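Local structure of glycoside hydrolase, GH17 family (Formosa sp. Hel1_33_131, 6FCG) at residues A[161-172]-A[205-215]. The protein probably hydrolyses internal beta-1,3-glucosidic linkages of laminarin, acting as an endo-laminarinase of glycoside hydrolase family 17. Numbering follows the deposited sequence.
Sequences VKVIAVGNEAMV and LWITSSDNFAS
Neighbouring parallel strands of a TIM barrel, 161-168 and 206-212, pair here from Val163 with Trp206 to Asn168 with Ser210; helix 182-197 links them as a right-handed beta-alpha-beta crossover. The backbone ladder starts where Trp206 N donates to Lys162 O (3.3 Å) and climbs through Ile164, which gives its N-H to Trp206 O (3.0 Å) and accepts from Thr208 N, to Val166 N on Thr208 O. On the helix-facing side, with CG anti to its own N (chi1 -179°), Leu205 extends both methyls to 161-168, CD1 onto the Lys162 carbonyl and CD2 forward to Ile164 CD1 (4.0 Å). Ile164 and Val166 pack onward against Leu192 and Trp188 of that helix. On the other face, toward the barrel interior, Thr208 lays CG2 alongside Ala165 CB (3.8 Å), while its hydroxyl is bonded to Tyr237 O.

A beta bulge then inserts one extra residue in 161-168 between Ala165 and Asn168. Beyond it Glu169 N bonds Ser210 O (2.8 Å), at the C-terminal barrel end where this fold carries its active site; Glu169 OE2 is hydrogen-bonded to His241 ND1 and, through a water, linked to Asn212 ND2.

Asp211 ties loop 169-172 to the end of strand 206-212. OD2 takes Met171 N on its syn lone pair (2.9 Å); one water accepts from Ala170 N and has this oxygen, Ser209 OG and Ser210 O as alternative acceptors. OD1 accepts Asn212 N on the anti side and Ser215 OG (2.7 Å) from above the carboxylate plane, which fixes the group's rotation. Next to it, Val172 CG2 rests on Asn212 CB (3.7 Å), and Asn212 OD1 accepts a capping bond from Ala214 N at the turn into a helix.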
loop_
_atom_site.group_PDB
_atom_site.type_symbol
_atom_site.label_atom_id
_atom_site.label_comp_id
_atom_site.label_asym_id
_atom_site.label_seq_id
_atom_site.Cartn_x
_atom_site.Cartn_y
_atom_site.Cartn_z
ATOM N N VAL A 161 -34.067 39.187 13.700
ATOM C CA VAL A 161 -33.378 38.286 14.635
ATOM C C VAL A 161 -34.385 37.638 15.589
ATOM O O VAL A 161 -34.967 38.320 16.432
ATOM C CB VAL A 161 -32.302 39.038 15.443
ATOM C CG1 VAL A 161 -31.675 38.139 16.495
ATOM C CG2 VAL A 161 -31.236 39.576 14.508
ATOM N N LYS A 162 -34.580 36.335 15.444
ATOM C CA LYS A 162 -35.489 35.574 16.302
ATOM C C LYS A 162 -34.828 34.614 17.280
ATOM O O LYS A 162 -35.497 34.119 18.175
ATOM C CB LYS A 162 -36.442 34.772 15.431
ATOM C CG LYS A 162 -37.235 35.628 14.483
ATOM C CD LYS A 162 -38.175 36.580 15.221
ATOM C CE LYS A 162 -38.549 37.784 14.375
ATOM N NZ LYS A 162 -39.130 38.807 15.261
ATOM N N VAL A 163 -33.536 34.345 17.100
ATOM C CA VAL A 163 -32.796 33.408 17.945
ATOM C C VAL A 163 -31.366 33.897 18.092
ATOM O O VAL A 163 -30.753 34.378 17.136
ATOM C CB VAL A 163 -32.796 31.962 17.348
ATOM C CG1 VAL A 163 -31.904 31.006 18.166
ATOM C CG2 VAL A 163 -34.194 31.368 17.252
ATOM N N ILE A 164 -30.841 33.768 19.312
ATOM C CA ILE A 164 -29.399 33.822 19.528
ATOM C C ILE A 164 -28.913 32.439 19.953
ATOM O O ILE A 164 -29.439 31.866 20.882
ATOM C CB ILE A 164 -29.001 34.858 20.555
ATOM C CG1 ILE A 164 -29.423 36.244 20.085
ATOM C CG2 ILE A 164 -27.487 34.827 20.760
ATOM C CD1 ILE A 164 -29.148 37.362 21.069
ATOM N N ALA A 165 -27.909 31.936 19.246
ATOM C CA ALA A 165 -27.237 30.683 19.579
ATOM C C ALA A 165 -25.901 30.979 20.231
ATOM O O ALA A 165 -25.040 31.652 19.623
ATOM C CB ALA A 165 -27.021 29.867 18.330
ATOM N N VAL A 166 -25.729 30.512 21.461
ATOM C CA VAL A 166 -24.470 30.655 22.208
ATOM C C VAL A 166 -23.559 29.495 21.862
ATOM O O VAL A 166 -23.719 28.383 22.376
ATOM C CB VAL A 166 -24.736 30.663 23.720
ATOM C CG1 VAL A 166 -23.429 30.778 24.496
ATOM C CG2 VAL A 166 -25.648 31.811 24.084
ATOM N N GLY A 167 -22.646 29.741 20.946
ATOM C CA GLY A 167 -21.688 28.729 20.517
ATOM C C GLY A 167 -22.093 27.885 19.322
ATOM O O GLY A 167 -23.275 27.714 19.010
ATOM N N ASN A 168 -21.081 27.406 18.618
ATOM C CA ASN A 168 -21.270 26.481 17.534
ATOM C C ASN A 168 -20.305 25.315 17.657
ATOM O O ASN A 168 -19.099 25.426 17.314
ATOM C CB ASN A 168 -21.066 27.153 16.161
ATOM C CG ASN A 168 -21.172 26.139 15.025
ATOM O OD1 ASN A 168 -22.236 25.621 14.768
ATOM N ND2 ASN A 168 -20.080 25.846 14.378
ATOM N N GLU A 169 -20.850 24.193 18.100
ATOM C CA GLU A 169 -20.064 22.992 18.369
ATOM C C GLU A 169 -18.995 23.299 19.409
ATOM O O GLU A 169 -17.915 22.698 19.420
ATOM C CB GLU A 169 -19.487 22.373 17.077
ATOM C CG GLU A 169 -20.548 21.658 16.259
ATOM C CD GLU A 169 -20.064 21.126 14.913
ATOM O OE1 GLU A 169 -18.840 21.058 14.743
ATOM O OE2 GLU A 169 -20.885 20.781 14.025
ATOM N N ALA A 170 -19.321 24.213 20.306
ATOM C CA ALA A 170 -18.342 24.696 21.234
ATOM C C ALA A 170 -18.098 23.763 22.417
ATOM O O ALA A 170 -17.151 23.985 23.138
ATOM C CB ALA A 170 -18.732 26.100 21.706
ATOM N N MET A 171 -18.960 22.773 22.624
ATOM C CA MET A 171 -18.831 21.806 23.726
ATOM C C MET A 171 -18.338 20.437 23.283
ATOM O O MET A 171 -17.923 19.632 24.112
ATOM C CB MET A 171 -20.177 21.601 24.438
ATOM C CG MET A 171 -20.681 22.836 25.162
ATOM S SD MET A 171 -22.280 22.620 25.992
ATOM C CE MET A 171 -23.332 22.452 24.560
ATOM N N VAL A 172 -18.345 20.174 21.992
ATOM C CA VAL A 172 -17.946 18.846 21.524
ATOM C C VAL A 172 -16.428 18.631 21.734
ATOM O O VAL A 172 -15.613 19.476 21.349
ATOM C CB VAL A 172 -18.374 18.613 20.048
ATOM C CG1 VAL A 172 -17.404 19.245 19.033
ATOM C CG2 VAL A 172 -18.534 17.138 19.758
ATOM N N LEU A 205 -37.693 36.308 22.198
ATOM C CA LEU A 205 -36.401 35.946 21.632
ATOM C C LEU A 205 -35.938 34.655 22.250
ATOM O O LEU A 205 -35.896 34.537 23.471
ATOM C CB LEU A 205 -35.357 37.034 21.919
ATOM C CG LEU A 205 -33.956 36.820 21.373
ATOM C CD1 LEU A 205 -33.918 37.030 19.878
ATOM C CD2 LEU A 205 -32.974 37.743 22.042
ATOM N N TRP A 206 -35.637 33.674 21.421
ATOM C CA TRP A 206 -35.273 32.361 21.917
ATOM C C TRP A 206 -33.760 32.222 22.003
ATOM O O TRP A 206 -33.042 32.688 21.125
ATOM C CB TRP A 206 -35.932 31.262 21.054
ATOM C CG TRP A 206 -37.270 30.812 21.580
ATOM C CD1 TRP A 206 -38.054 31.468 22.476
ATOM C CD2 TRP A 206 -37.983 29.620 21.226
ATOM N NE1 TRP A 206 -39.205 30.763 22.708
ATOM C CE2 TRP A 206 -39.200 29.636 21.942
ATOM C CE3 TRP A 206 -37.721 28.556 20.369
ATOM C CZ2 TRP A 206 -40.136 28.624 21.849
ATOM C CZ3 TRP A 206 -38.659 27.541 20.258
ATOM C CH2 TRP A 206 -39.856 27.585 21.000
ATOM N N ILE A 207 -33.292 31.557 23.061
ATOM C CA ILE A 207 -31.872 31.345 23.282
ATOM C C ILE A 207 -31.572 29.870 23.197
ATOM O O ILE A 207 -32.324 29.045 23.701
ATOM C CB ILE A 207 -31.443 31.867 24.647
ATOM C CG1 ILE A 207 -31.984 33.284 24.888
ATOM C CG2 ILE A 207 -29.919 31.853 24.762
ATOM C CD1 ILE A 207 -31.502 34.338 23.899
ATOM N N THR A 208 -30.458 29.531 22.557
ATOM C CA THR A 208 -30.027 28.127 22.417
ATOM C C THR A 208 -28.526 28.055 22.369
ATOM O O THR A 208 -27.839 29.067 22.546
ATOM C CB THR A 208 -30.628 27.470 21.143
ATOM O OG1 THR A 208 -30.419 26.057 21.148
ATOM C CG2 THR A 208 -30.036 28.076 19.855
ATOM N N SER A 209 -28.023 26.840 22.168
ATOM C CA SER A 209 -26.646 26.601 21.751
ATOM C C SER A 209 -26.715 25.598 20.628
ATOM O O SER A 209 -27.520 24.689 20.678
ATOM C CB SER A 209 -25.808 26.053 22.891
ATOM O OG SER A 209 -24.442 25.962 22.523
ATOM N N SER A 210 -25.897 25.773 19.597
ATOM C CA SER A 210 -25.949 24.860 18.467
ATOM C C SER A 210 -24.748 23.932 18.576
ATOM O O SER A 210 -23.598 24.372 18.578
ATOM C CB SER A 210 -26.011 25.627 17.146
ATOM O OG SER A 210 -26.756 24.895 16.183
ATOM N N ASP A 211 -25.019 22.642 18.686
ATOM C CA ASP A 211 -23.955 21.696 18.983
ATOM C C ASP A 211 -24.270 20.280 18.494
ATOM O O ASP A 211 -25.412 19.945 18.160
ATOM C CB ASP A 211 -23.650 21.710 20.503
ATOM C CG ASP A 211 -22.145 21.517 20.812
ATOM O OD1 ASP A 211 -21.532 20.581 20.239
ATOM O OD2 ASP A 211 -21.600 22.313 21.624
ATOM N N ASN A 212 -23.222 19.473 18.448
ATOM C CA ASN A 212 -23.299 18.057 18.114
ATOM C C ASN A 212 -24.216 17.291 19.055
ATOM O O ASN A 212 -24.287 17.572 20.242
ATOM C CB ASN A 212 -21.902 17.458 18.217
ATOM C CG ASN A 212 -21.837 16.033 17.725
ATOM O OD1 ASN A 212 -21.858 15.075 18.521
ATOM N ND2 ASN A 212 -21.706 15.874 16.411
ATOM N N PHE A 213 -24.881 16.296 18.512
ATOM C CA PHE A 213 -25.784 15.469 19.283
ATOM C C PHE A 213 -25.171 14.951 20.580
ATOM O O PHE A 213 -25.862 14.831 21.582
ATOM C CB PHE A 213 -26.296 14.286 18.430
ATOM C CG PHE A 213 -25.307 13.188 18.280
ATOM C CD1 PHE A 213 -24.271 13.288 17.380
ATOM C CD2 PHE A 213 -25.407 12.039 19.060
ATOM C CE1 PHE A 213 -23.359 12.251 17.234
ATOM C CE2 PHE A 213 -24.499 11.003 18.933
ATOM C CZ PHE A 213 -23.477 11.110 18.016
ATOM N N ALA A 214 -23.896 14.592 20.541
ATOM C CA ALA A 214 -23.216 14.053 21.715
ATOM C C ALA A 214 -23.063 15.104 22.815
ATOM O O ALA A 214 -23.165 14.797 23.993
ATOM C CB ALA A 214 -21.850 13.476 21.316
ATOM N N SER A 215 -22.822 16.340 22.424
ATOM C CA SER A 215 -22.716 17.452 23.382
ATOM C C SER A 215 -24.013 17.714 24.136
ATOM O O SER A 215 -23.992 18.149 25.267
ATOM C CB SER A 215 -22.306 18.741 22.659
ATOM O OG SER A 215 -21.127 18.535 21.914
HETATM O O HOH W 1 -21.230 18.133 14.181
HETATM O O HOH W 2 -21.958 25.118 21.028
#